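PDB 4AC1: endo-n-acetyl-beta-d-glucosaminidase from Hypocrea jecorina, which hydrolyses N-linked glycans at their chitobiose core as a family 18 glycoside hydrolase, and is responsible for deglycosylating the fungus's own cellulases. Local coordinates for residues I152-V157 / D184-Q189; K29-T34 / E270-V275. One frame throughout, in Å; residues are numbered along the deposited sequence.

Contact 1: residues I152-V157 / D184-Q189; sequences ITLAPV and DWYNTQ
Thr153 turns CG2 beside its own backbone N, Trp185 sets CG between its backbone N and carbonyl carbon (chi1 74°), and chi2 of 86° turns the ring so that one face meets the methyl. Thr153 CG2 sits 3.4 Å from the centroid of the Trp185 six-membered ring, a CH-pi contact almost on the ring normal. The rotation of the indole is held at its edge, where Trp185 NE1 donates in the ring plane to Asn187 OD1 at 2.8 Å, standing well above the asparagine carboxamide plane. Thr153 OG1 is bonded outside the pair to Asp123.

Tyr186 lies on the other face of the sheet with Leu154. Pro156 crosses it at about a right angle, its CG 3.9 Å from Tyr186 CB. Where Ile152 faces Asp184, Asp184 OD2 accepts from Ile152 N on its anti lone pair at 2.9 Å, while Asp184 N returns a bond to Ile152 O at 2.8 Å; the same carboxylate oxygen forms a salt bridge with Arg143. Strands 151-154 and 185-189, parallel neighbours in a beta-alpha-beta unit of the family 18 barrel (with helix 172-179), pair through a weak Leu154 N to Trp185 O bond and a short one, 2.7 Å, from Asn187 N to Leu154 O.

Beyond an inverse gamma turn centred on Asn187, Gln189 N bonds Pro156 O. The extended Gln189 side chain also reaches back, NE2 donating to Ala155 O at 2.9 Å. With NE2 bound to this carbonyl, OE1 on the other side of the amide binds the zinc ion that Glu127 also binds. Ala155 O thus appears to serve as a second-shell acceptor that fixes the rotation of a metal-binding amide, and the zinc would probably polarise the amide and strengthen its N-H as a donor.

Contact 2: residues K29-T34 / E270-V275; sequences KGIALT and EWAQIV. With ZN (zinc ion), chain H.
Gln273 reaches from the helix to the neighbouring loop, where its NE2 donates to Lys29 O at 2.8 Å. The bond lies in the plane of the lysine carbonyl and is moderately bent, with an N-H...O angle of 152°. Its aliphatic part works as well: CG, held beside the backbone N (chi1 -66°), rests 3.5 Å from Ile31 CG1, the two side chains crossing obliquely. At the preceding residue, Ile31 CG2 meets Ala272 CB at 3.7 Å, so the isoleucine straddles both helix residues with its two branches. An alanine in place of Gln273 would probably leave Lys29 O without this donor and open a gap beside Ile31 CG1.

Water completes the polar shell. One molecule donates to Gly30 O at 2.7 Å and to Gln273 O at 2.8 Å, joining the two backbones, while another accepts from Gln273 NE2, giving that nitrogen a second partner. Further out, Thr276 OG1 is hydrogen-bonded to both Ala32 N and Ala272 O, tying the loop to the next turn of the helix. Leu25 of helix 24-27 touches both Ala272 and Leu33, joining the two sides of the contact.

Glu270 points away from the loop and binds a zinc ion through OE2 at 2.1 Å. Its other oxygen, OE1, accepts from one of the four coordinating waters at 2.6 Å, which probably steadies the carboxylate as it binds the metal through one oxygen; Glu267 is the other protein ligand. The inner side of the helix is anchored by Trp271 and Val275, which touch strands 4-9 and 251-255. This is the outer layer of a beta/alpha barrel of the family 18 kind: a helix laid against the sheet, the loop leading into strand 35-42 packed against it through Lys29 to Ile31, and a largely hydrated surface zinc site.

The two contacts share no segment, yet both belong to one barrel. Contact 1 is core, pairing neighbouring strands of a beta-alpha-beta unit, with almost every touching residue buried and 597 Å² of surface hidden. Contact 2 buries 241 Å² at the surface, between a loop and a helix far apart in sequence. Strand 4-9 neighbours both: Trp185, Trp271 and Val275 all touch it. A glutamine amide donates to a backbone carbonyl in both, but contact 1 adds direct main-chain bonds and contact 2 relies on water bridges. Each holds a zinc ligand, but one shares its metal with Glu127 at the C-terminal end of strand 185-189, the other with Glu267 and solvent.

Contact 1: residues I152-V157 / D184-Q189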
loop_
_atom_site.group_PDB
_atom_site.type_symbol
_atom_site.label_atom_id
_atom_site.label_comp_id
_atom_site.label_asym_id
_atom_site.label_seq_id
_atom_site.Cartn_x
_atom_site.Cartn_y
_atom_site.Cartn_z
ATOM N N ILE A 152 6.525 7.170 -3.219
ATOM C CA ILE A 152 6.761 5.898 -3.893
ATOM C C ILE A 152 6.963 4.840 -2.825
ATOM O O ILE A 152 7.865 4.948 -1.999
ATOM C CB ILE A 152 7.976 5.944 -4.848
ATOM C CG1 ILE A 152 7.773 7.025 -5.925
ATOM C CG2 ILE A 152 8.198 4.581 -5.519
ATOM C CD1 ILE A 152 8.943 7.222 -6.887
ATOM N N THR A 153 6.111 3.817 -2.849
ATOM C CA THR A 153 6.208 2.744 -1.874
ATOM C C THR A 153 6.164 1.388 -2.573
ATOM O O THR A 153 5.830 1.297 -3.755
ATOM C CB THR A 153 5.093 2.858 -0.802
ATOM O OG1 THR A 153 3.814 2.706 -1.422
ATOM C CG2 THR A 153 5.126 4.208 -0.134
ATOM N N LEU A 154 6.547 0.342 -1.845
ATOM C CA LEU A 154 6.361 -1.028 -2.309
ATOM C C LEU A 154 5.686 -1.809 -1.202
ATOM O O LEU A 154 5.628 -1.341 -0.065
ATOM C CB LEU A 154 7.683 -1.670 -2.729
ATOM C CG LEU A 154 8.343 -1.032 -3.951
ATOM C CD1 LEU A 154 9.349 0.066 -3.545
ATOM C CD2 LEU A 154 8.964 -2.089 -4.840
ATOM N N ALA A 155 5.201 -3.006 -1.531
ATOM C CA ALA A 155 4.523 -3.866 -0.574
ATOM C C ALA A 155 5.174 -5.259 -0.527
ATOM O O ALA A 155 4.540 -6.260 -0.864
ATOM C CB ALA A 155 3.030 -3.956 -0.927
ATOM N N PRO A 156 6.442 -5.345 -0.095
ATOM C CA PRO A 156 7.052 -6.665 0.082
ATOM C C PRO A 156 6.297 -7.475 1.130
ATOM O O PRO A 156 5.789 -6.920 2.098
ATOM C CB PRO A 156 8.439 -6.323 0.627
ATOM C CG PRO A 156 8.263 -4.996 1.303
ATOM C CD PRO A 156 7.262 -4.264 0.486
ATOM N N VAL A 157 6.242 -8.790 0.946
ATOM C CA VAL A 157 5.831 -9.643 2.048
ATOM C C VAL A 157 6.971 -9.618 3.070
ATOM O O VAL A 157 8.132 -9.419 2.719
ATOM C CB VAL A 157 5.453 -11.068 1.587
ATOM C CG1 VAL A 157 4.369 -11.008 0.523
ATOM C CG2 VAL A 157 6.665 -11.840 1.099
ATOM N N ASP A 184 9.806 5.792 -0.157
ATOM C CA ASP A 184 9.396 6.412 1.104
ATOM C C ASP A 184 9.182 5.412 2.232
ATOM O O ASP A 184 9.567 5.685 3.366
ATOM C CB ASP A 184 8.196 7.343 0.901
ATOM C CG ASP A 184 8.529 8.471 -0.020
ATOM O OD1 ASP A 184 9.228 9.413 0.424
ATOM O OD2 ASP A 184 8.192 8.411 -1.214
ATOM N N TRP A 185 8.570 4.267 1.919
ATOM C CA TRP A 185 8.417 3.190 2.900
ATOM C C TRP A 185 7.976 1.898 2.231
ATOM O O TRP A 185 7.648 1.878 1.031
ATOM C CB TRP A 185 7.461 3.569 4.056
ATOM C CG TRP A 185 6.000 3.579 3.708
ATOM C CD1 TRP A 185 5.147 2.511 3.732
ATOM C CD2 TRP A 185 5.216 4.711 3.295
ATOM N NE1 TRP A 185 3.888 2.894 3.357
ATOM C CE2 TRP A 185 3.898 4.241 3.096
ATOM C CE3 TRP A 185 5.495 6.070 3.069
ATOM C CZ2 TRP A 185 2.866 5.070 2.659
ATOM C CZ3 TRP A 185 4.463 6.896 2.655
ATOM C CH2 TRP A 185 3.161 6.389 2.450
ATOM N N TYR A 186 7.986 0.833 3.032
ATOM C CA TYR A 186 7.573 -0.496 2.623
ATOM C C TYR A 186 6.311 -0.892 3.386
ATOM O O TYR A 186 6.317 -0.965 4.625
ATOM C CB TYR A 186 8.705 -1.499 2.887
ATOM C CG TYR A 186 10.003 -1.163 2.177
ATOM C CD1 TYR A 186 10.205 -1.548 0.852
ATOM C CD2 TYR A 186 11.030 -0.468 2.832
ATOM C CE1 TYR A 186 11.372 -1.234 0.188
ATOM C CE2 TYR A 186 12.222 -0.153 2.162
ATOM C CZ TYR A 186 12.381 -0.555 0.850
ATOM O OH TYR A 186 13.558 -0.233 0.200
ATOM N N ASN A 187 5.231 -1.108 2.640
ATOM C CA ASN A 187 3.968 -1.610 3.176
ATOM C C ASN A 187 4.141 -3.100 3.377
ATOM O O ASN A 187 3.870 -3.905 2.483
ATOM C CB ASN A 187 2.849 -1.332 2.174
ATOM C CG ASN A 187 2.529 0.134 2.071
ATOM O OD1 ASN A 187 2.121 0.756 3.058
ATOM N ND2 ASN A 187 2.733 0.704 0.880
ATOM N N THR A 188 4.636 -3.466 4.553
ATOM C CA THR A 188 5.211 -4.797 4.718
ATOM C C THR A 188 4.135 -5.791 5.145
ATOM O O THR A 188 3.446 -5.588 6.148
ATOM C CB THR A 188 6.418 -4.752 5.676
ATOM O OG1 THR A 188 7.371 -3.795 5.197
ATOM C CG2 THR A 188 7.132 -6.082 5.740
ATOM N N GLN A 189 3.953 -6.838 4.339
ATOM C CA GLN A 189 2.823 -7.741 4.544
ATOM C C GLN A 189 3.152 -8.823 5.582
ATOM O O GLN A 189 3.791 -9.832 5.256
ATOM C CB GLN A 189 2.377 -8.356 3.212
ATOM C CG GLN A 189 2.240 -7.339 2.077
ATOM C CD GLN A 189 1.541 -7.897 0.850
ATOM O OE1 GLN A 189 0.570 -8.637 0.982
ATOM N NE2 GLN A 189 2.021 -7.553 -0.338
#

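Contact 2: residues K29-T34 / E270-V275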
loop_
_atom_site.group_PDB
_atom_site.type_symbol
_atom_site.label_atom_id
_atom_site.label_comp_id
_atom_site.label_asym_id
_atom_site.label_seq_id
_atom_site.Cartn_x
_atom_site.Cartn_y
_atom_site.Cartn_z
ATOM N N LYS A 29 -15.109 10.019 14.715
ATOM C CA LYS A 29 -14.166 10.579 15.679
ATOM C C LYS A 29 -12.992 9.649 15.968
ATOM O O LYS A 29 -13.114 8.425 15.873
ATOM C CB LYS A 29 -14.860 10.988 16.987
ATOM C CG LYS A 29 -15.882 10.004 17.505
ATOM C CD LYS A 29 -17.274 10.363 17.008
ATOM C CE LYS A 29 -18.146 9.129 16.877
ATOM N NZ LYS A 29 -17.575 8.179 15.879
ATOM N N GLY A 30 -11.852 10.251 16.288
ATOM C CA GLY A 30 -10.689 9.510 16.769
ATOM C C GLY A 30 -9.904 8.732 15.726
ATOM O O GLY A 30 -9.385 7.663 16.030
ATOM N N ILE A 31 -9.819 9.257 14.504
ATOM C CA ILE A 31 -9.077 8.583 13.435
ATOM C C ILE A 31 -7.972 9.504 12.947
ATOM O O ILE A 31 -8.219 10.685 12.656
ATOM C CB ILE A 31 -9.995 8.192 12.256
ATOM C CG1 ILE A 31 -11.162 7.319 12.744
ATOM C CG2 ILE A 31 -9.193 7.460 11.175
ATOM C CD1 ILE A 31 -12.148 6.962 11.668
ATOM N N ALA A 32 -6.751 8.978 12.882
ATOM C CA ALA A 32 -5.632 9.752 12.355
ATOM C C ALA A 32 -5.119 9.081 11.092
ATOM O O ALA A 32 -3.990 8.582 11.048
ATOM C CB ALA A 32 -4.520 9.904 13.406
ATOM N N LEU A 33 -5.974 9.033 10.073
ATOM C CA LEU A 33 -5.591 8.432 8.807
ATOM C C LEU A 33 -4.581 9.323 8.106
ATOM O O LEU A 33 -4.831 10.513 7.964
ATOM C CB LEU A 33 -6.814 8.281 7.908
ATOM C CG LEU A 33 -6.574 7.556 6.586
ATOM C CD1 LEU A 33 -6.341 6.077 6.837
ATOM C CD2 LEU A 33 -7.747 7.746 5.659
ATOM N N THR A 34 -3.433 8.782 7.705
ATOM C CA THR A 34 -2.460 9.590 6.972
ATOM C C THR A 34 -2.485 9.335 5.465
ATOM O O THR A 34 -2.191 10.238 4.697
ATOM C CB THR A 34 -1.044 9.418 7.523
ATOM O OG1 THR A 34 -0.666 8.044 7.422
ATOM C CG2 THR A 34 -0.977 9.850 8.981
ATOM N N GLU A 270 -14.281 1.519 12.203
ATOM C CA GLU A 270 -13.910 1.240 13.583
ATOM C C GLU A 270 -12.486 0.699 13.705
ATOM O O GLU A 270 -11.795 1.007 14.675
ATOM C CB GLU A 270 -14.917 0.327 14.270
ATOM C CG GLU A 270 -16.240 1.024 14.531
ATOM C CD GLU A 270 -17.265 0.141 15.200
ATOM O OE1 GLU A 270 -17.034 -1.077 15.293
ATOM O OE2 GLU A 270 -18.325 0.671 15.625
ATOM N N TRP A 271 -12.041 -0.070 12.707
ATOM C CA TRP A 271 -10.663 -0.535 12.656
ATOM C C TRP A 271 -9.687 0.642 12.772
ATOM O O TRP A 271 -8.791 0.629 13.603
ATOM C CB TRP A 271 -10.412 -1.298 11.350
ATOM C CG TRP A 271 -9.037 -1.902 11.240
ATOM C CD1 TRP A 271 -8.657 -3.140 11.671
ATOM C CD2 TRP A 271 -7.872 -1.295 10.668
ATOM N NE1 TRP A 271 -7.328 -3.347 11.402
ATOM C CE2 TRP A 271 -6.820 -2.230 10.783
ATOM C CE3 TRP A 271 -7.616 -0.055 10.063
ATOM C CZ2 TRP A 271 -5.530 -1.958 10.328
ATOM C CZ3 TRP A 271 -6.327 0.207 9.603
ATOM C CH2 TRP A 271 -5.303 -0.743 9.726
ATOM N N ALA A 272 -9.882 1.668 11.939
ATOM C CA ALA A 272 -9.002 2.836 11.964
ATOM C C ALA A 272 -9.040 3.588 13.287
ATOM O O ALA A 272 -8.027 4.129 13.699
ATOM C CB ALA A 272 -9.302 3.773 10.796
ATOM N N GLN A 273 -10.202 3.615 13.942
ATOM C CA GLN A 273 -10.301 4.163 15.298
ATOM C C GLN A 273 -9.445 3.383 16.304
ATOM O O GLN A 273 -8.675 3.963 17.057
ATOM C CB GLN A 273 -11.760 4.177 15.762
ATOM C CG GLN A 273 -12.658 5.120 14.988
ATOM C CD GLN A 273 -14.106 5.042 15.411
ATOM O OE1 GLN A 273 -14.648 3.953 15.599
ATOM N NE2 GLN A 273 -14.755 6.192 15.512
ATOM N N ILE A 274 -9.564 2.058 16.283
ATOM C CA ILE A 274 -8.783 1.205 17.173
ATOM C C ILE A 274 -7.286 1.351 16.923
ATOM O O ILE A 274 -6.491 1.499 17.857
ATOM C CB ILE A 274 -9.239 -0.276 17.057
ATOM C CG1 ILE A 274 -10.649 -0.417 17.642
ATOM C CG2 ILE A 274 -8.252 -1.218 17.750
ATOM C CD1 ILE A 274 -11.213 -1.804 17.612
ATOM N N VAL A 275 -6.892 1.326 15.653
ATOM C CA VAL A 275 -5.466 1.448 15.331
ATOM C C VAL A 275 -4.928 2.849 15.629
ATOM O O VAL A 275 -3.776 2.992 15.992
ATOM C CB VAL A 275 -5.152 0.960 13.891
ATOM C CG1 VAL A 275 -3.677 1.049 13.604
ATOM C CG2 VAL A 275 -5.593 -0.473 13.742
HETATM ZN ZN ZN H . -20.026 -0.299 16.356
HETATM O O HOH W 1 -17.756 5.833 15.340
HETATM O O HOH W 2 -9.635 6.283 18.283
HETATM O O HOH W 3 -19.226 -2.080 16.135
HETATM O O HOH W 4 -21.786 -1.166 17.106
HETATM O O HOH W 5 -20.977 1.691 16.784
HETATM O O HOH W 6 -19.279 -0.220 18.323
#